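Local coordinates for AT-rich interactive domain-containing protein 4 (Arabidopsis thaliana, PDB 6LQF) that reads H3K4me3 and DNA together through an ARID-PHD cassette and, as an ISWI component, regulates the floral transition, at residues C16-I21 with E27-D32; M34-I39 with E123-D128. One frame throughout, in Å; residues are numbered along the deposited sequence.

In the fold
Both contacts close on helix 26-39 of the ARID part and share one zinc ion; their centres lie about 9 Å apart. Contact 1 brings the loop before that helix, and two zinc ligands, Cys16 and Asp32. Contact 2 brings the chain leaving helix 120-124, with the ligand His126; His14 completes the four. Around the metal, Asp32 OD2 and His126 NE2 come within 3.2 Å. A second tie bypasses the zinc: Arg18 NH2 of 16-21 forms a 2.8 Å salt bridge to Asp128 OD1 of 123-128. The bound nucleic acid is about 15 Å from contact 1 and about 13 Å from contact 2, nearest atoms, so this zinc does not itself touch the DNA.

Contact 1 of 2, residues C16-I21 with E27-D32; sequences CGRAHI and EEFLRD. With ZN (zinc ion), chain E.
Cys16 and Asp32 meet through a shared zinc ion, and this metal-centred contact lays the loop 16-21 along the first helix of the ARID part, helix 26-39. Cys16 SG binds the zinc at 2.2 Å and Asp32 OD2 at 2.1 Å. The carboxylate is essentially monodentate: Asp32 OD1 stays 3.0 Å from the zinc and rests instead against Cys16 CB. The thiolate is supported from its own loop, where Arg18 N points at Cys16 SG over 3.5 Å in a nearly straight bond, a long N-H...S contact of the kind that could temper the charge on a metal-bound sulfur.

One turn back along the helix, Glu28 takes up the loop backbone. Its chain runs out extended, with CG anti to the backbone N (chi1 -177°), and Glu28 OE2 accepts from Ala19 N at 2.8 Å and 168°. The N-H arrives from above the carboxylate plane, 45° out of it. Between the two acids runs the aliphatic part of Arg18, its CG 3.7 Å from Glu28 OE2 and its CD 3.8 Å from Asp32 OD2. Bends at chi2 and chi3 then curl the guanidinium back onto its neighbour, so that NE and NH2 both donate to Ala19 O. NH2 also forms a salt bridge with Asp128, and Tyr122 OH bonds both Arg18 NH1 and the metal-bound Asp32 OD2. Ile21 CD1 lies over one guanidinium face, 4.0 Å above the plane and offset toward its rim, while NH1 sits at the edge of the Phe29 ring. That ring, buried, meets those of Phe67, Tyr70 and Tyr122. With His14 and His126 completing the metal's shell, this is a CysHis2Asp zinc site, consistent with a structural role in pinning a loop to a helical domain.

Contact 2 of 2, residues M34-I39 with E123-D128; sequences MQFLLI and EYAHDD. With ZN (zinc ion), chain E.
A chi1 of 177° turns the Phe36 ring away from its own N and out from helix 26-39 toward Ala125, while His126, CG anti to its carbonyl carbon (chi1 -69°), swings its imidazole back toward the same helix. This is small, buried packing between two parts of the helical ARID domain: its first helix, and the turn where the chain leaves helix 120-124. Only 97 Å² is buried between the segments, nearly all of it by three residues. The tightest touch is Phe36 CE1 on Ala125 CB at 3.5 Å, with CZ a little farther from the same methyl; the methyl approaches the ring obliquely. Phe36 CD1 comes to the edge of the imidazole, 4.4 Å from His126 CE1.

A backbone bond from His126 N to Glu123 O spans the turn, and Ala125 pairs through its backbone with His14, another ligand of the zinc. His126 ND1 is hydrogen-bonded to Tyr122 O, on helix 120-124, which fixes the ring's rotation and presents its other nitrogen to the metal. His126 NE2 binds the zinc at 2.0 Å, while CD2 and CE1 of the same ring each lie 3.0 Å from the metal, which therefore sits squarely in front of that nitrogen.

Contact 1 of 2, residues C16-I21 with E27-D32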
loop_
_atom_site.group_PDB
_atom_site.type_symbol
_atom_site.label_atom_id
_atom_site.label_comp_id
_atom_site.label_asym_id
_atom_site.label_seq_id
_atom_site.Cartn_x
_atom_site.Cartn_y
_atom_site.Cartn_z
ATOM N N CYS A 16 2.064 21.885 0.216
ATOM C CA CYS A 16 2.774 21.192 -0.866
ATOM C C CYS A 16 2.138 21.240 -2.268
ATOM O O CYS A 16 2.837 21.523 -3.225
ATOM C CB CYS A 16 3.052 19.723 -0.454
ATOM S SG CYS A 16 1.752 18.420 -0.503
ATOM N N GLY A 17 0.853 20.962 -2.420
ATOM C CA GLY A 17 0.276 20.869 -3.761
ATOM C C GLY A 17 0.826 19.742 -4.639
ATOM O O GLY A 17 0.784 19.818 -5.867
ATOM N N ARG A 18 1.342 18.696 -4.001
ATOM C CA ARG A 18 1.844 17.511 -4.683
ATOM C C ARG A 18 0.743 16.911 -5.533
ATOM O O ARG A 18 -0.442 16.949 -5.137
ATOM C CB ARG A 18 2.320 16.488 -3.652
ATOM C CG ARG A 18 3.248 15.381 -4.170
ATOM C CD ARG A 18 3.003 14.098 -3.439
ATOM N NE ARG A 18 1.659 13.616 -3.767
ATOM C CZ ARG A 18 0.876 12.918 -2.951
ATOM N NH1 ARG A 18 1.277 12.615 -1.717
ATOM N NH2 ARG A 18 -0.341 12.531 -3.395
ATOM N N ALA A 19 1.119 16.347 -6.679
ATOM C CA ALA A 19 0.175 15.660 -7.556
ATOM C C ALA A 19 -0.617 14.574 -6.819
ATOM O O ALA A 19 -0.090 13.942 -5.909
ATOM C CB ALA A 19 0.911 15.033 -8.736
ATOM N N HIS A 20 -1.864 14.338 -7.238
ATOM C CA HIS A 20 -2.646 13.231 -6.710
ATOM C C HIS A 20 -1.920 11.904 -6.883
ATOM O O HIS A 20 -1.233 11.678 -7.854
ATOM C CB HIS A 20 -4.014 13.173 -7.396
ATOM C CG HIS A 20 -4.897 14.336 -7.077
ATOM N ND1 HIS A 20 -6.271 14.264 -7.142
ATOM C CD2 HIS A 20 -4.603 15.604 -6.710
ATOM C CE1 HIS A 20 -6.787 15.436 -6.820
ATOM N NE2 HIS A 20 -5.796 16.267 -6.549
ATOM N N ILE A 21 -2.140 10.990 -5.955
ATOM C CA ILE A 21 -1.300 9.791 -5.866
ATOM C C ILE A 21 -1.453 8.871 -7.074
ATOM O O ILE A 21 -0.518 8.139 -7.384
ATOM C CB ILE A 21 -1.577 9.002 -4.527
ATOM C CG1 ILE A 21 -0.437 8.022 -4.197
ATOM C CG2 ILE A 21 -2.965 8.347 -4.579
ATOM C CD1 ILE A 21 0.914 8.694 -4.028
ATOM N N GLU A 27 9.699 10.660 -8.300
ATOM C CA GLU A 27 10.599 11.730 -7.856
ATOM C C GLU A 27 9.822 12.841 -7.138
ATOM O O GLU A 27 10.254 13.333 -6.067
ATOM C CB GLU A 27 11.389 12.269 -9.032
ATOM C CG GLU A 27 12.103 13.554 -8.696
ATOM C CD GLU A 27 13.441 13.635 -9.382
ATOM O OE1 GLU A 27 14.064 14.714 -9.241
ATOM O OE2 GLU A 27 13.851 12.635 -10.048
ATOM N N GLU A 28 8.685 13.256 -7.686
ATOM C CA GLU A 28 7.869 14.255 -7.025
ATOM C C GLU A 28 7.412 13.781 -5.643
ATOM O O GLU A 28 7.450 14.545 -4.681
ATOM C CB GLU A 28 6.645 14.590 -7.870
ATOM C CG GLU A 28 5.816 15.679 -7.228
ATOM C CD GLU A 28 4.650 16.164 -8.086
ATOM O OE1 GLU A 28 4.607 15.867 -9.304
ATOM O OE2 GLU A 28 3.789 16.870 -7.523
ATOM N N PHE A 29 7.000 12.512 -5.534
ATOM C CA PHE A 29 6.628 11.967 -4.234
ATOM C C PHE A 29 7.787 12.016 -3.236
ATOM O O PHE A 29 7.609 12.515 -2.115
ATOM C CB PHE A 29 6.125 10.522 -4.411
ATOM C CG PHE A 29 5.888 9.839 -3.133
ATOM C CD1 PHE A 29 4.696 10.064 -2.434
ATOM C CD2 PHE A 29 6.822 8.961 -2.608
ATOM C CE1 PHE A 29 4.474 9.441 -1.169
ATOM C CE2 PHE A 29 6.562 8.316 -1.347
ATOM C CZ PHE A 29 5.399 8.569 -0.666
ATOM N N LEU A 30 8.941 11.474 -3.625
ATOM C CA LEU A 30 10.041 11.373 -2.679
ATOM C C LEU A 30 10.532 12.752 -2.240
ATOM O O LEU A 30 10.865 12.949 -1.065
ATOM C CB LEU A 30 11.197 10.575 -3.282
ATOM C CG LEU A 30 10.896 9.073 -3.437
ATOM C CD1 LEU A 30 12.034 8.391 -4.222
ATOM C CD2 LEU A 30 10.678 8.366 -2.061
ATOM N N ARG A 31 10.536 13.717 -3.149
ATOM C CA ARG A 31 10.942 15.064 -2.754
ATOM C C ARG A 31 9.942 15.649 -1.778
ATOM O O ARG A 31 10.348 16.329 -0.815
ATOM C CB ARG A 31 11.128 15.941 -4.005
ATOM C CG ARG A 31 12.341 15.503 -4.819
ATOM C CD ARG A 31 12.614 16.523 -5.909
ATOM N NE ARG A 31 13.735 16.105 -6.737
ATOM C CZ ARG A 31 15.016 16.339 -6.426
ATOM N NH1 ARG A 31 15.321 16.953 -5.291
ATOM N NH2 ARG A 31 15.990 15.906 -7.223
ATOM N N ASP A 32 8.654 15.341 -1.962
ATOM C CA ASP A 32 7.664 15.843 -1.003
ATOM C C ASP A 32 7.819 15.145 0.361
ATOM O O ASP A 32 7.655 15.797 1.421
ATOM C CB ASP A 32 6.227 15.662 -1.543
ATOM C CG ASP A 32 5.259 16.495 -0.826
ATOM O OD1 ASP A 32 5.392 17.726 -0.738
ATOM O OD2 ASP A 32 4.305 15.888 -0.312
HETATM ZN ZN ZN E . 2.928 17.035 0.736
#

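Contact 2 of 2, residues M34-I39 with E123-D128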
loop_
_atom_site.group_PDB
_atom_site.type_symbol
_atom_site.label_atom_id
_atom_site.label_comp_id
_atom_site.label_asym_id
_atom_site.label_seq_id
_atom_site.Cartn_x
_atom_site.Cartn_y
_atom_site.Cartn_z
ATOM N N MET A 34 10.689 14.071 1.619
ATOM C CA MET A 34 11.869 14.657 2.254
ATOM C C MET A 34 11.509 16.012 2.864
ATOM O O MET A 34 11.889 16.290 4.012
ATOM C CB MET A 34 12.994 14.775 1.239
ATOM C CG MET A 34 13.475 13.456 0.749
ATOM S SD MET A 34 14.615 13.742 -0.662
ATOM C CE MET A 34 15.928 14.577 0.133
ATOM N N GLN A 35 10.752 16.828 2.126
ATOM C CA GLN A 35 10.430 18.171 2.631
ATOM C C GLN A 35 9.567 18.071 3.891
ATOM O O GLN A 35 9.757 18.798 4.878
ATOM C CB GLN A 35 9.722 18.988 1.563
ATOM C CG GLN A 35 9.444 20.424 1.999
ATOM C CD GLN A 35 8.314 21.058 1.218
ATOM O OE1 GLN A 35 8.310 21.052 -0.013
ATOM N NE2 GLN A 35 7.340 21.599 1.932
ATOM N N PHE A 36 8.647 17.117 3.884
ATOM C CA PHE A 36 7.744 16.905 5.021
ATOM C C PHE A 36 8.529 16.456 6.234
ATOM O O PHE A 36 8.298 16.933 7.335
ATOM C CB PHE A 36 6.681 15.835 4.664
ATOM C CG PHE A 36 5.771 15.503 5.792
ATOM C CD1 PHE A 36 4.709 16.324 6.075
ATOM C CD2 PHE A 36 5.992 14.362 6.591
ATOM C CE1 PHE A 36 3.871 16.052 7.163
ATOM C CE2 PHE A 36 5.150 14.089 7.650
ATOM C CZ PHE A 36 4.092 14.923 7.915
ATOM N N LEU A 37 9.416 15.484 6.077
ATOM C CA LEU A 37 10.214 14.980 7.190
ATOM C C LEU A 37 11.049 16.105 7.787
ATOM O O LEU A 37 11.171 16.176 9.015
ATOM C CB LEU A 37 11.132 13.840 6.738
ATOM C CG LEU A 37 10.317 12.579 6.408
ATOM C CD1 LEU A 37 11.246 11.518 5.824
ATOM C CD2 LEU A 37 9.586 12.018 7.619
ATOM N N LEU A 38 11.571 16.997 6.946
ATOM C CA LEU A 38 12.355 18.135 7.493
ATOM C C LEU A 38 11.465 19.115 8.246
ATOM O O LEU A 38 11.837 19.600 9.328
ATOM C CB LEU A 38 13.124 18.861 6.379
ATOM C CG LEU A 38 14.251 18.016 5.813
ATOM C CD1 LEU A 38 14.960 18.802 4.733
ATOM C CD2 LEU A 38 15.233 17.632 6.898
ATOM N N ILE A 39 10.296 19.434 7.721
ATOM C CA ILE A 39 9.436 20.372 8.437
ATOM C C ILE A 39 8.918 19.781 9.777
ATOM O O ILE A 39 8.664 20.537 10.752
ATOM C CB ILE A 39 8.281 20.837 7.520
ATOM C CG1 ILE A 39 7.818 22.231 7.914
ATOM C CG2 ILE A 39 7.135 19.872 7.544
ATOM C CD1 ILE A 39 8.945 23.222 8.035
ATOM N N GLU A 123 1.371 10.047 5.797
ATOM C CA GLU A 123 0.031 9.551 5.398
ATOM C C GLU A 123 -1.072 10.407 6.039
ATOM O O GLU A 123 -2.010 10.824 5.352
ATOM C CB GLU A 123 -0.148 8.094 5.819
ATOM C CG GLU A 123 -1.555 7.541 5.454
ATOM C CD GLU A 123 -1.895 6.247 6.255
ATOM O OE1 GLU A 123 -1.122 5.261 6.212
ATOM O OE2 GLU A 123 -2.935 6.216 6.936
ATOM N N TYR A 124 -0.937 10.664 7.347
ATOM C CA TYR A 124 -1.964 11.457 8.031
ATOM C C TYR A 124 -2.062 12.894 7.454
ATOM O O TYR A 124 -3.128 13.513 7.447
ATOM C CB TYR A 124 -1.673 11.542 9.523
ATOM C CG TYR A 124 -1.679 10.228 10.312
ATOM C CD1 TYR A 124 -2.327 9.092 9.850
ATOM C CD2 TYR A 124 -0.958 10.132 11.505
ATOM C CE1 TYR A 124 -2.322 7.898 10.614
ATOM C CE2 TYR A 124 -0.937 8.968 12.250
ATOM C CZ TYR A 124 -1.605 7.854 11.808
ATOM O OH TYR A 124 -1.524 6.723 12.613
ATOM N N ALA A 125 -0.930 13.433 6.999
ATOM C CA ALA A 125 -0.944 14.810 6.473
ATOM C C ALA A 125 -1.305 14.933 4.994
ATOM O O ALA A 125 -1.251 16.033 4.431
ATOM C CB ALA A 125 0.409 15.469 6.695
ATOM N N HIS A 126 -1.660 13.824 4.349
ATOM C CA HIS A 126 -2.052 13.874 2.935
ATOM C C HIS A 126 -3.406 13.210 2.740
ATOM O O HIS A 126 -4.011 12.769 3.727
ATOM C CB HIS A 126 -0.966 13.252 2.060
ATOM C CG HIS A 126 0.265 14.084 2.018
ATOM N ND1 HIS A 126 1.194 14.076 3.043
ATOM C CD2 HIS A 126 0.679 15.023 1.132
ATOM C CE1 HIS A 126 2.142 14.964 2.773
ATOM N NE2 HIS A 126 1.844 15.558 1.632
ATOM N N ASP A 127 -3.902 13.213 1.509
ATOM C CA ASP A 127 -5.258 12.698 1.249
ATOM C C ASP A 127 -5.196 11.609 0.216
ATOM O O ASP A 127 -5.939 11.618 -0.776
ATOM C CB ASP A 127 -6.175 13.825 0.804
ATOM C CG ASP A 127 -6.345 14.871 1.876
ATOM O OD1 ASP A 127 -6.772 14.512 3.001
ATOM O OD2 ASP A 127 -6.012 16.046 1.599
ATOM N N ASP A 128 -4.331 10.639 0.467
ATOM C CA ASP A 128 -4.055 9.602 -0.490
ATOM C C ASP A 128 -4.712 8.268 -0.178
ATOM O O ASP A 128 -4.581 7.327 -0.977
ATOM C CB ASP A 128 -2.555 9.385 -0.573
ATOM C CG ASP A 128 -1.808 10.659 -0.914
ATOM O OD1 ASP A 128 -2.306 11.440 -1.755
ATOM O OD2 ASP A 128 -0.713 10.839 -0.381
HETATM ZN ZN ZN E . 2.928 17.035 0.736
#